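Long-range contacts in putative membrane protein (Corynebacterium diphtheriae NCTC 13129, PDB 3C8I), which is of unknown function, this chain being the DUF3239 portion of a longer protein that is predicted to be membrane-bound: residues 18-23 and 68-73; 30-35 and 119-124; 55-60 and 93-98. All blocks are in the same frame, centred on the assembly; numbering follows the deposited sequence.

In the fold
All three contacts are largely buried and reach the same antiparallel sheet, but they join different elements. Contact 1 pairs two adjacent strands, 16-24 and 70-80, through backbone hydrogen bonds. Contact 2 has no hydrogen bond between its segments; side chains of helix 115-124 pack on strand 29-36, the other neighbour of strand 16-24. The centre of contact 3 lies about 11 Å from the centre of the chain, against about 7 and 6 Å for contacts 1 and 2. There one indole bond and proline and isoleucine carbons join a loop to the end of strand 88-95. Glu-23 of contact 1 salt-bridges Arg-27 of a second subunit, a third subunit reaches contact 3, and none reaches contact 2.

Contact 1 (18-23 and 68-73); sequences PAMIAE and GTRIPA
An antiparallel strand pair in the central sheet joins Met-20 to Arg-70, a non-hydrogen-bonded pair whose CA atoms lie 4.6 Å apart. The bonds fall on either side of it. Ile-21 N donates to Thr-69 O at 3.1 Å, in the carbonyl plane. Gly-68 N then reaches Ile-21 O at 2.7 Å, with a nearly straight N-H...O angle of 165°. Gly-68 is in the loop leading into strand 70-80. It has a positive phi of 103°, a backbone shape that suits glycine. In the other direction Ile-71 N donates to Ala-19 O from well above the carbonyl plane. The return bond from Ala-19 N to Ile-71 O is weak.

Side chains add contacts on both faces. Met-20 has CG anti to its backbone N (chi1 -171°), and this CG meets Gly-68 O at 3.4 Å. Ile-21 and Thr-69 lie side by side and point the same way, with Ile-21 CD1 3.7 Å from Thr-69 CB. The hydroxyl of Thr-69 is engaged by Thr-64 O. Ala-19 CB touches Ala-73 CB at 3.8 Å, on the face that also carries Ile-71.

Strand 29-36 flanks strand 16-24 on its other edge. Pro-18 and Met-20 face helix 115-124, while Pro-72 packs on helix 103-112. On the opposite face Ile-21 and Ile-71 meet Ile-60 of the loop before strand 70-80.

Contact 2 (30-35 and 119-124); sequences VVMALV and TTLSKN
Leu-121 and Met-32 form the tight centre where helix 115-124 packs on strand 29-36. The two side chains slide past each other in opposite directions. Met-32 CG is 3.7 Å from Leu-121 CD1. Both methyls of Leu-121, CD1 and CD2, also lie 3.7 Å from Met-32 O and on the same side of it, so the leucine tip rests against the strand backbone as well as the methionine. Beyond CG, Met-32 SD comes to 3.4 Å from Asn-124 O, and the bend at chi3 (-68°) sets CE near the same oxygen.

Leu-34 makes a second patch. It crosses Thr-120 at about a right angle and places CD1 3.7 Å and CD2 3.8 Å from Thr-120 CG2. The threonine thus turns its methyl to the leucine, while its hydroxyl bonds to Glu-116 O within the helix.

The outer side is looser: Ser-122 and Lys-123 are exposed and make no contact with the strand segment. Asn-124 ND2 donates to Thr-120 O at 2.6 Å, a bond that ties Asn-124 back within segment 119-124 rather than bridging to the strand. Leu-141, at the chain end, touches Leu-34, Thr-120 and Asn-124.

The segment axes approach to 8.4 Å, with 135° between their N-to-C directions. This is alpha+beta packing, a helix on one face of an antiparallel sheet.

Contact 3 (55-60 and 93-98); sequences TAIPGI and PMPIAW
Trp-98 donates its indole N-H to Ala-56 O, joining a short 3-10 turn at the end of strand 88-95 to the loop after strand 47-54. The loop makes a type II beta turn from Ile-57 to Ile-60, with Pro-58 and Gly-59 at its corners. The turn is closed by Ile-60 N bonding to Ile-57 O at 2.9 Å. In segment 93-98, Trp-98 N bonds to Pro-95 O, which closes the 3-10 turn.

From CB, the tryptophan side chain has CG anti to its carbonyl carbon (chi1 -72°). CD1, next along the ring, meets Pro-58 CD at 3.9 Å, and this proline carbon lies at the ring edge, in plane. NE1 comes next and holds Ala-56 O at 3.0 Å, in the plane of that carbonyl, with an N-H...O angle of 155°. The oxygen is tilted 16° from the ring plane. CE2 and CZ2 pass the same oxygen at longer range. One ring face is covered by Pro-95 CD, 3.5 Å above the ring centre, a proline CH-pi contact.

Ile-57 touches Pro-95, Ala-97 and the indole NE1. Its CG2 meets Ala-97 CB at 3.9 Å. Trp-98 also packs on Arg-52 and Ile-54 of strand 47-54, and on Pro-58 of another subunit, so the site lies at an assembly interface. CG1 and CD1 of Ile-57 each lie 4.0 Å from Pro-95 CG.

Contact 1 (18-23 and 68-73)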
# COMPACT_ATOMS: atom_id res chain seq x y z
N PRO B 18 17.51 4.31 -15.16
CA PRO B 18 18.41 4.92 -14.19
C PRO B 18 17.66 5.40 -12.94
O PRO B 18 16.53 5.90 -13.05
CB PRO B 18 18.99 6.11 -14.94
CG PRO B 18 17.95 6.46 -15.92
CD PRO B 18 17.26 5.20 -16.31
N ALA B 19 18.29 5.24 -11.79
CA ALA B 19 17.83 5.86 -10.55
C ALA B 19 19.04 6.47 -9.82
O ALA B 19 20.20 6.11 -10.10
CB ALA B 19 17.06 4.85 -9.66
N MET B 20 18.78 7.39 -8.90
CA MET B 20 19.81 8.14 -8.24
C MET B 20 19.31 8.59 -6.87
O MET B 20 18.13 8.94 -6.72
CB MET B 20 20.16 9.37 -9.11
CG MET B 20 21.39 10.20 -8.68
SD MET B 20 21.82 11.45 -9.96
CE MET B 20 22.10 10.39 -11.33
N ILE B 21 20.22 8.64 -5.90
CA ILE B 21 19.87 9.12 -4.56
C ILE B 21 19.66 10.62 -4.64
O ILE B 21 20.57 11.38 -5.02
CB ILE B 21 20.92 8.78 -3.48
CG1 ILE B 21 21.21 7.27 -3.42
CG2 ILE B 21 20.47 9.38 -2.12
CD1 ILE B 21 22.31 6.89 -2.39
N ALA B 22 18.45 11.04 -4.28
CA ALA B 22 18.02 12.45 -4.37
C ALA B 22 18.02 13.13 -3.01
O ALA B 22 18.09 14.36 -2.91
CB ALA B 22 16.62 12.52 -5.03
N GLU B 23 17.94 12.34 -1.94
CA GLU B 23 17.92 12.85 -0.59
C GLU B 23 18.30 11.75 0.40
O GLU B 23 17.93 10.58 0.22
CB GLU B 23 16.54 13.43 -0.27
CG GLU B 23 16.33 13.72 1.22
CD GLU B 23 14.94 14.19 1.53
OE1 GLU B 23 14.68 15.37 1.25
OE2 GLU B 23 14.13 13.39 2.06
N GLY B 68 23.20 11.91 -5.26
CA GLY B 68 23.87 11.77 -6.56
C GLY B 68 24.41 10.40 -6.90
O GLY B 68 24.74 10.14 -8.05
N THR B 69 24.51 9.50 -5.91
CA THR B 69 24.96 8.13 -6.17
C THR B 69 24.04 7.45 -7.17
O THR B 69 22.82 7.44 -6.99
CB THR B 69 24.99 7.26 -4.89
OG1 THR B 69 26.02 7.73 -4.01
CG2 THR B 69 25.26 5.80 -5.24
N ARG B 70 24.62 6.85 -8.20
CA ARG B 70 23.86 6.14 -9.21
C ARG B 70 23.38 4.75 -8.74
O ARG B 70 24.14 4.00 -8.12
CB ARG B 70 24.68 5.96 -10.46
CG ARG B 70 25.12 7.23 -11.15
CD ARG B 70 25.97 6.83 -12.37
NE ARG B 70 26.06 7.90 -13.38
CZ ARG B 70 26.41 7.72 -14.66
NH1 ARG B 70 26.72 6.50 -15.13
NH2 ARG B 70 26.45 8.76 -15.47
N ILE B 71 22.13 4.44 -9.06
CA ILE B 71 21.46 3.20 -8.67
C ILE B 71 20.75 2.65 -9.91
O ILE B 71 19.68 3.10 -10.26
CB ILE B 71 20.36 3.41 -7.58
CG1 ILE B 71 20.91 4.09 -6.31
CG2 ILE B 71 19.68 2.07 -7.21
CD1 ILE B 71 21.99 3.30 -5.60
N PRO B 72 21.34 1.64 -10.57
CA PRO B 72 20.61 0.99 -11.66
C PRO B 72 19.33 0.32 -11.14
O PRO B 72 19.37 -0.34 -10.11
CB PRO B 72 21.61 -0.05 -12.16
CG PRO B 72 22.89 0.33 -11.60
CD PRO B 72 22.66 1.06 -10.35
N ALA B 73 18.23 0.47 -11.86
CA ALA B 73 16.91 0.09 -11.37
C ALA B 73 16.08 -0.53 -12.49
O ALA B 73 16.49 -0.53 -13.67
CB ALA B 73 16.19 1.34 -10.77

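Contact 2 (30-35 and 119-124)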
# COMPACT_ATOMS: atom_id res chain seq x y z
N VAL B 30 15.81 8.83 -0.40
CA VAL B 30 14.84 8.98 -1.47
C VAL B 30 15.58 8.82 -2.78
O VAL B 30 16.59 9.47 -3.02
CB VAL B 30 14.09 10.35 -1.43
CG1 VAL B 30 13.18 10.53 -2.67
CG2 VAL B 30 13.26 10.46 -0.18
N VAL B 31 15.10 7.90 -3.61
CA VAL B 31 15.67 7.66 -4.90
C VAL B 31 14.70 8.24 -5.94
O VAL B 31 13.48 8.23 -5.75
CB VAL B 31 15.99 6.16 -5.11
CG1 VAL B 31 16.65 5.92 -6.44
CG2 VAL B 31 16.90 5.65 -3.99
N MET B 32 15.26 8.80 -7.01
CA MET B 32 14.49 9.30 -8.15
C MET B 32 14.89 8.47 -9.35
O MET B 32 16.08 8.24 -9.55
CB MET B 32 14.83 10.78 -8.42
CG MET B 32 14.04 11.44 -9.59
SD MET B 32 14.49 13.20 -9.94
CE MET B 32 13.88 13.88 -8.45
N ALA B 33 13.92 8.02 -10.13
CA ALA B 33 14.18 7.28 -11.37
C ALA B 33 13.60 7.99 -12.57
O ALA B 33 12.60 8.69 -12.46
CB ALA B 33 13.59 5.83 -11.29
N LEU B 34 14.24 7.82 -13.73
CA LEU B 34 13.74 8.31 -15.02
C LEU B 34 12.97 7.17 -15.71
O LEU B 34 13.55 6.16 -16.10
CB LEU B 34 14.90 8.84 -15.90
CG LEU B 34 14.51 9.47 -17.25
CD1 LEU B 34 13.83 10.82 -17.09
CD2 LEU B 34 15.70 9.59 -18.21
N VAL B 35 11.66 7.35 -15.85
CA VAL B 35 10.78 6.31 -16.36
C VAL B 35 9.95 6.79 -17.57
O VAL B 35 9.74 7.99 -17.81
CB VAL B 35 9.82 5.78 -15.23
CG1 VAL B 35 10.60 5.01 -14.15
CG2 VAL B 35 8.96 6.88 -14.63
N THR B 119 22.31 11.54 -17.69
CA THR B 119 22.45 12.99 -17.60
C THR B 119 21.08 13.69 -17.40
O THR B 119 20.95 14.58 -16.55
CB THR B 119 23.32 13.55 -18.78
OG1 THR B 119 22.59 13.46 -20.01
CG2 THR B 119 24.61 12.77 -18.92
N THR B 120 20.06 13.27 -18.13
CA THR B 120 18.68 13.77 -17.90
C THR B 120 18.24 13.63 -16.44
O THR B 120 17.69 14.56 -15.84
CB THR B 120 17.65 13.03 -18.81
OG1 THR B 120 17.88 13.37 -20.18
CG2 THR B 120 16.19 13.40 -18.42
N LEU B 121 18.49 12.45 -15.85
CA LEU B 121 18.16 12.24 -14.44
C LEU B 121 18.98 13.17 -13.53
O LEU B 121 18.42 13.83 -12.66
CB LEU B 121 18.36 10.77 -14.04
CG LEU B 121 18.05 10.40 -12.58
CD1 LEU B 121 16.62 10.81 -12.15
CD2 LEU B 121 18.30 8.93 -12.38
N SER B 122 20.31 13.23 -13.75
CA SER B 122 21.17 14.09 -12.95
C SER B 122 20.71 15.54 -13.00
O SER B 122 20.65 16.21 -11.97
CB SER B 122 22.62 14.00 -13.43
OG SER B 122 23.09 12.67 -13.28
N LYS B 123 20.37 16.01 -14.19
CA LYS B 123 19.89 17.40 -14.36
C LYS B 123 18.57 17.69 -13.69
O LYS B 123 18.22 18.85 -13.52
CB LYS B 123 19.80 17.76 -15.84
CG LYS B 123 21.09 18.32 -16.37
CD LYS B 123 21.38 17.91 -17.81
CE LYS B 123 22.34 16.74 -17.86
NZ LYS B 123 22.09 15.80 -19.01
N ASN B 124 17.83 16.65 -13.29
CA ASN B 124 16.51 16.83 -12.69
C ASN B 124 16.42 16.39 -11.24
O ASN B 124 15.34 16.43 -10.65
CB ASN B 124 15.47 16.11 -13.56
CG ASN B 124 15.21 16.85 -14.88
OD1 ASN B 124 14.57 17.90 -14.88
ND2 ASN B 124 15.70 16.30 -16.00

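Contact 3 (55-60 and 93-98)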
# COMPACT_ATOMS: atom_id res chain seq x y z
N THR B 55 14.71 2.25 2.51
CA THR B 55 15.46 2.15 3.76
C THR B 55 16.87 1.60 3.53
O THR B 55 17.84 2.13 4.08
CB THR B 55 14.68 1.33 4.80
OG1 THR B 55 13.46 2.03 5.11
CG2 THR B 55 15.50 1.13 6.05
N ALA B 56 17.00 0.56 2.70
CA ALA B 56 18.28 -0.14 2.53
C ALA B 56 18.52 -0.59 1.09
O ALA B 56 17.64 -1.16 0.45
CB ALA B 56 18.34 -1.34 3.45
N ILE B 57 19.73 -0.35 0.60
CA ILE B 57 20.18 -0.92 -0.67
C ILE B 57 21.57 -1.50 -0.43
O ILE B 57 22.47 -0.75 -0.05
CB ILE B 57 20.29 0.15 -1.79
CG1 ILE B 57 18.97 0.92 -1.98
CG2 ILE B 57 20.74 -0.52 -3.08
CD1 ILE B 57 19.04 2.05 -2.98
N PRO B 58 21.74 -2.82 -0.62
CA PRO B 58 23.05 -3.44 -0.49
C PRO B 58 24.12 -2.68 -1.27
O PRO B 58 23.90 -2.33 -2.42
CB PRO B 58 22.84 -4.83 -1.09
CG PRO B 58 21.44 -5.13 -0.81
CD PRO B 58 20.72 -3.83 -0.95
N GLY B 59 25.26 -2.43 -0.63
CA GLY B 59 26.33 -1.65 -1.26
C GLY B 59 26.26 -0.16 -0.95
O GLY B 59 27.27 0.51 -0.99
N ILE B 60 25.08 0.36 -0.66
CA ILE B 60 24.91 1.79 -0.40
C ILE B 60 24.90 2.07 1.10
O ILE B 60 23.85 2.09 1.75
CB ILE B 60 23.64 2.37 -1.07
CG1 ILE B 60 23.49 1.89 -2.52
CG2 ILE B 60 23.63 3.86 -1.02
CD1 ILE B 60 24.67 2.13 -3.40
N PRO B 93 9.80 2.13 -9.06
CA PRO B 93 11.14 1.68 -9.39
C PRO B 93 11.73 0.85 -8.26
O PRO B 93 11.42 1.10 -7.09
CB PRO B 93 11.91 2.99 -9.57
CG PRO B 93 11.22 3.97 -8.63
CD PRO B 93 9.80 3.49 -8.47
N MET B 94 12.57 -0.12 -8.59
CA MET B 94 13.34 -0.87 -7.59
C MET B 94 14.80 -0.95 -8.02
O MET B 94 15.10 -1.10 -9.20
CB MET B 94 12.78 -2.31 -7.42
CG MET B 94 12.83 -3.20 -8.65
SD MET B 94 12.54 -5.01 -8.30
CE MET B 94 14.07 -5.49 -7.51
N PRO B 95 15.73 -0.85 -7.05
CA PRO B 95 17.13 -1.08 -7.34
C PRO B 95 17.41 -2.52 -7.73
O PRO B 95 16.91 -3.44 -7.08
CB PRO B 95 17.85 -0.76 -6.04
CG PRO B 95 16.82 -0.51 -5.04
CD PRO B 95 15.47 -0.52 -5.64
N ILE B 96 18.21 -2.72 -8.78
CA ILE B 96 18.52 -4.11 -9.20
C ILE B 96 19.38 -4.81 -8.13
O ILE B 96 19.33 -6.04 -8.02
CB ILE B 96 19.14 -4.24 -10.63
CG1 ILE B 96 20.57 -3.76 -10.70
CG2 ILE B 96 18.31 -3.54 -11.68
CD1 ILE B 96 21.28 -4.23 -12.00
N ALA B 97 20.08 -4.04 -7.32
CA ALA B 97 20.83 -4.57 -6.18
C ALA B 97 19.98 -5.37 -5.17
O ALA B 97 20.56 -6.06 -4.33
CB ALA B 97 21.57 -3.46 -5.47
N TRP B 98 18.65 -5.26 -5.21
CA TRP B 98 17.78 -6.08 -4.34
C TRP B 98 17.65 -7.50 -4.90
O TRP B 98 17.32 -8.42 -4.16
CB TRP B 98 16.38 -5.49 -4.23
CG TRP B 98 16.25 -4.24 -3.40
CD1 TRP B 98 17.18 -3.66 -2.59
CD2 TRP B 98 15.07 -3.44 -3.29
NE1 TRP B 98 16.67 -2.53 -1.99
CE2 TRP B 98 15.37 -2.36 -2.41
CE3 TRP B 98 13.80 -3.50 -3.87
CZ2 TRP B 98 14.43 -1.37 -2.09
CZ3 TRP B 98 12.88 -2.52 -3.56
CH2 TRP B 98 13.20 -1.46 -2.69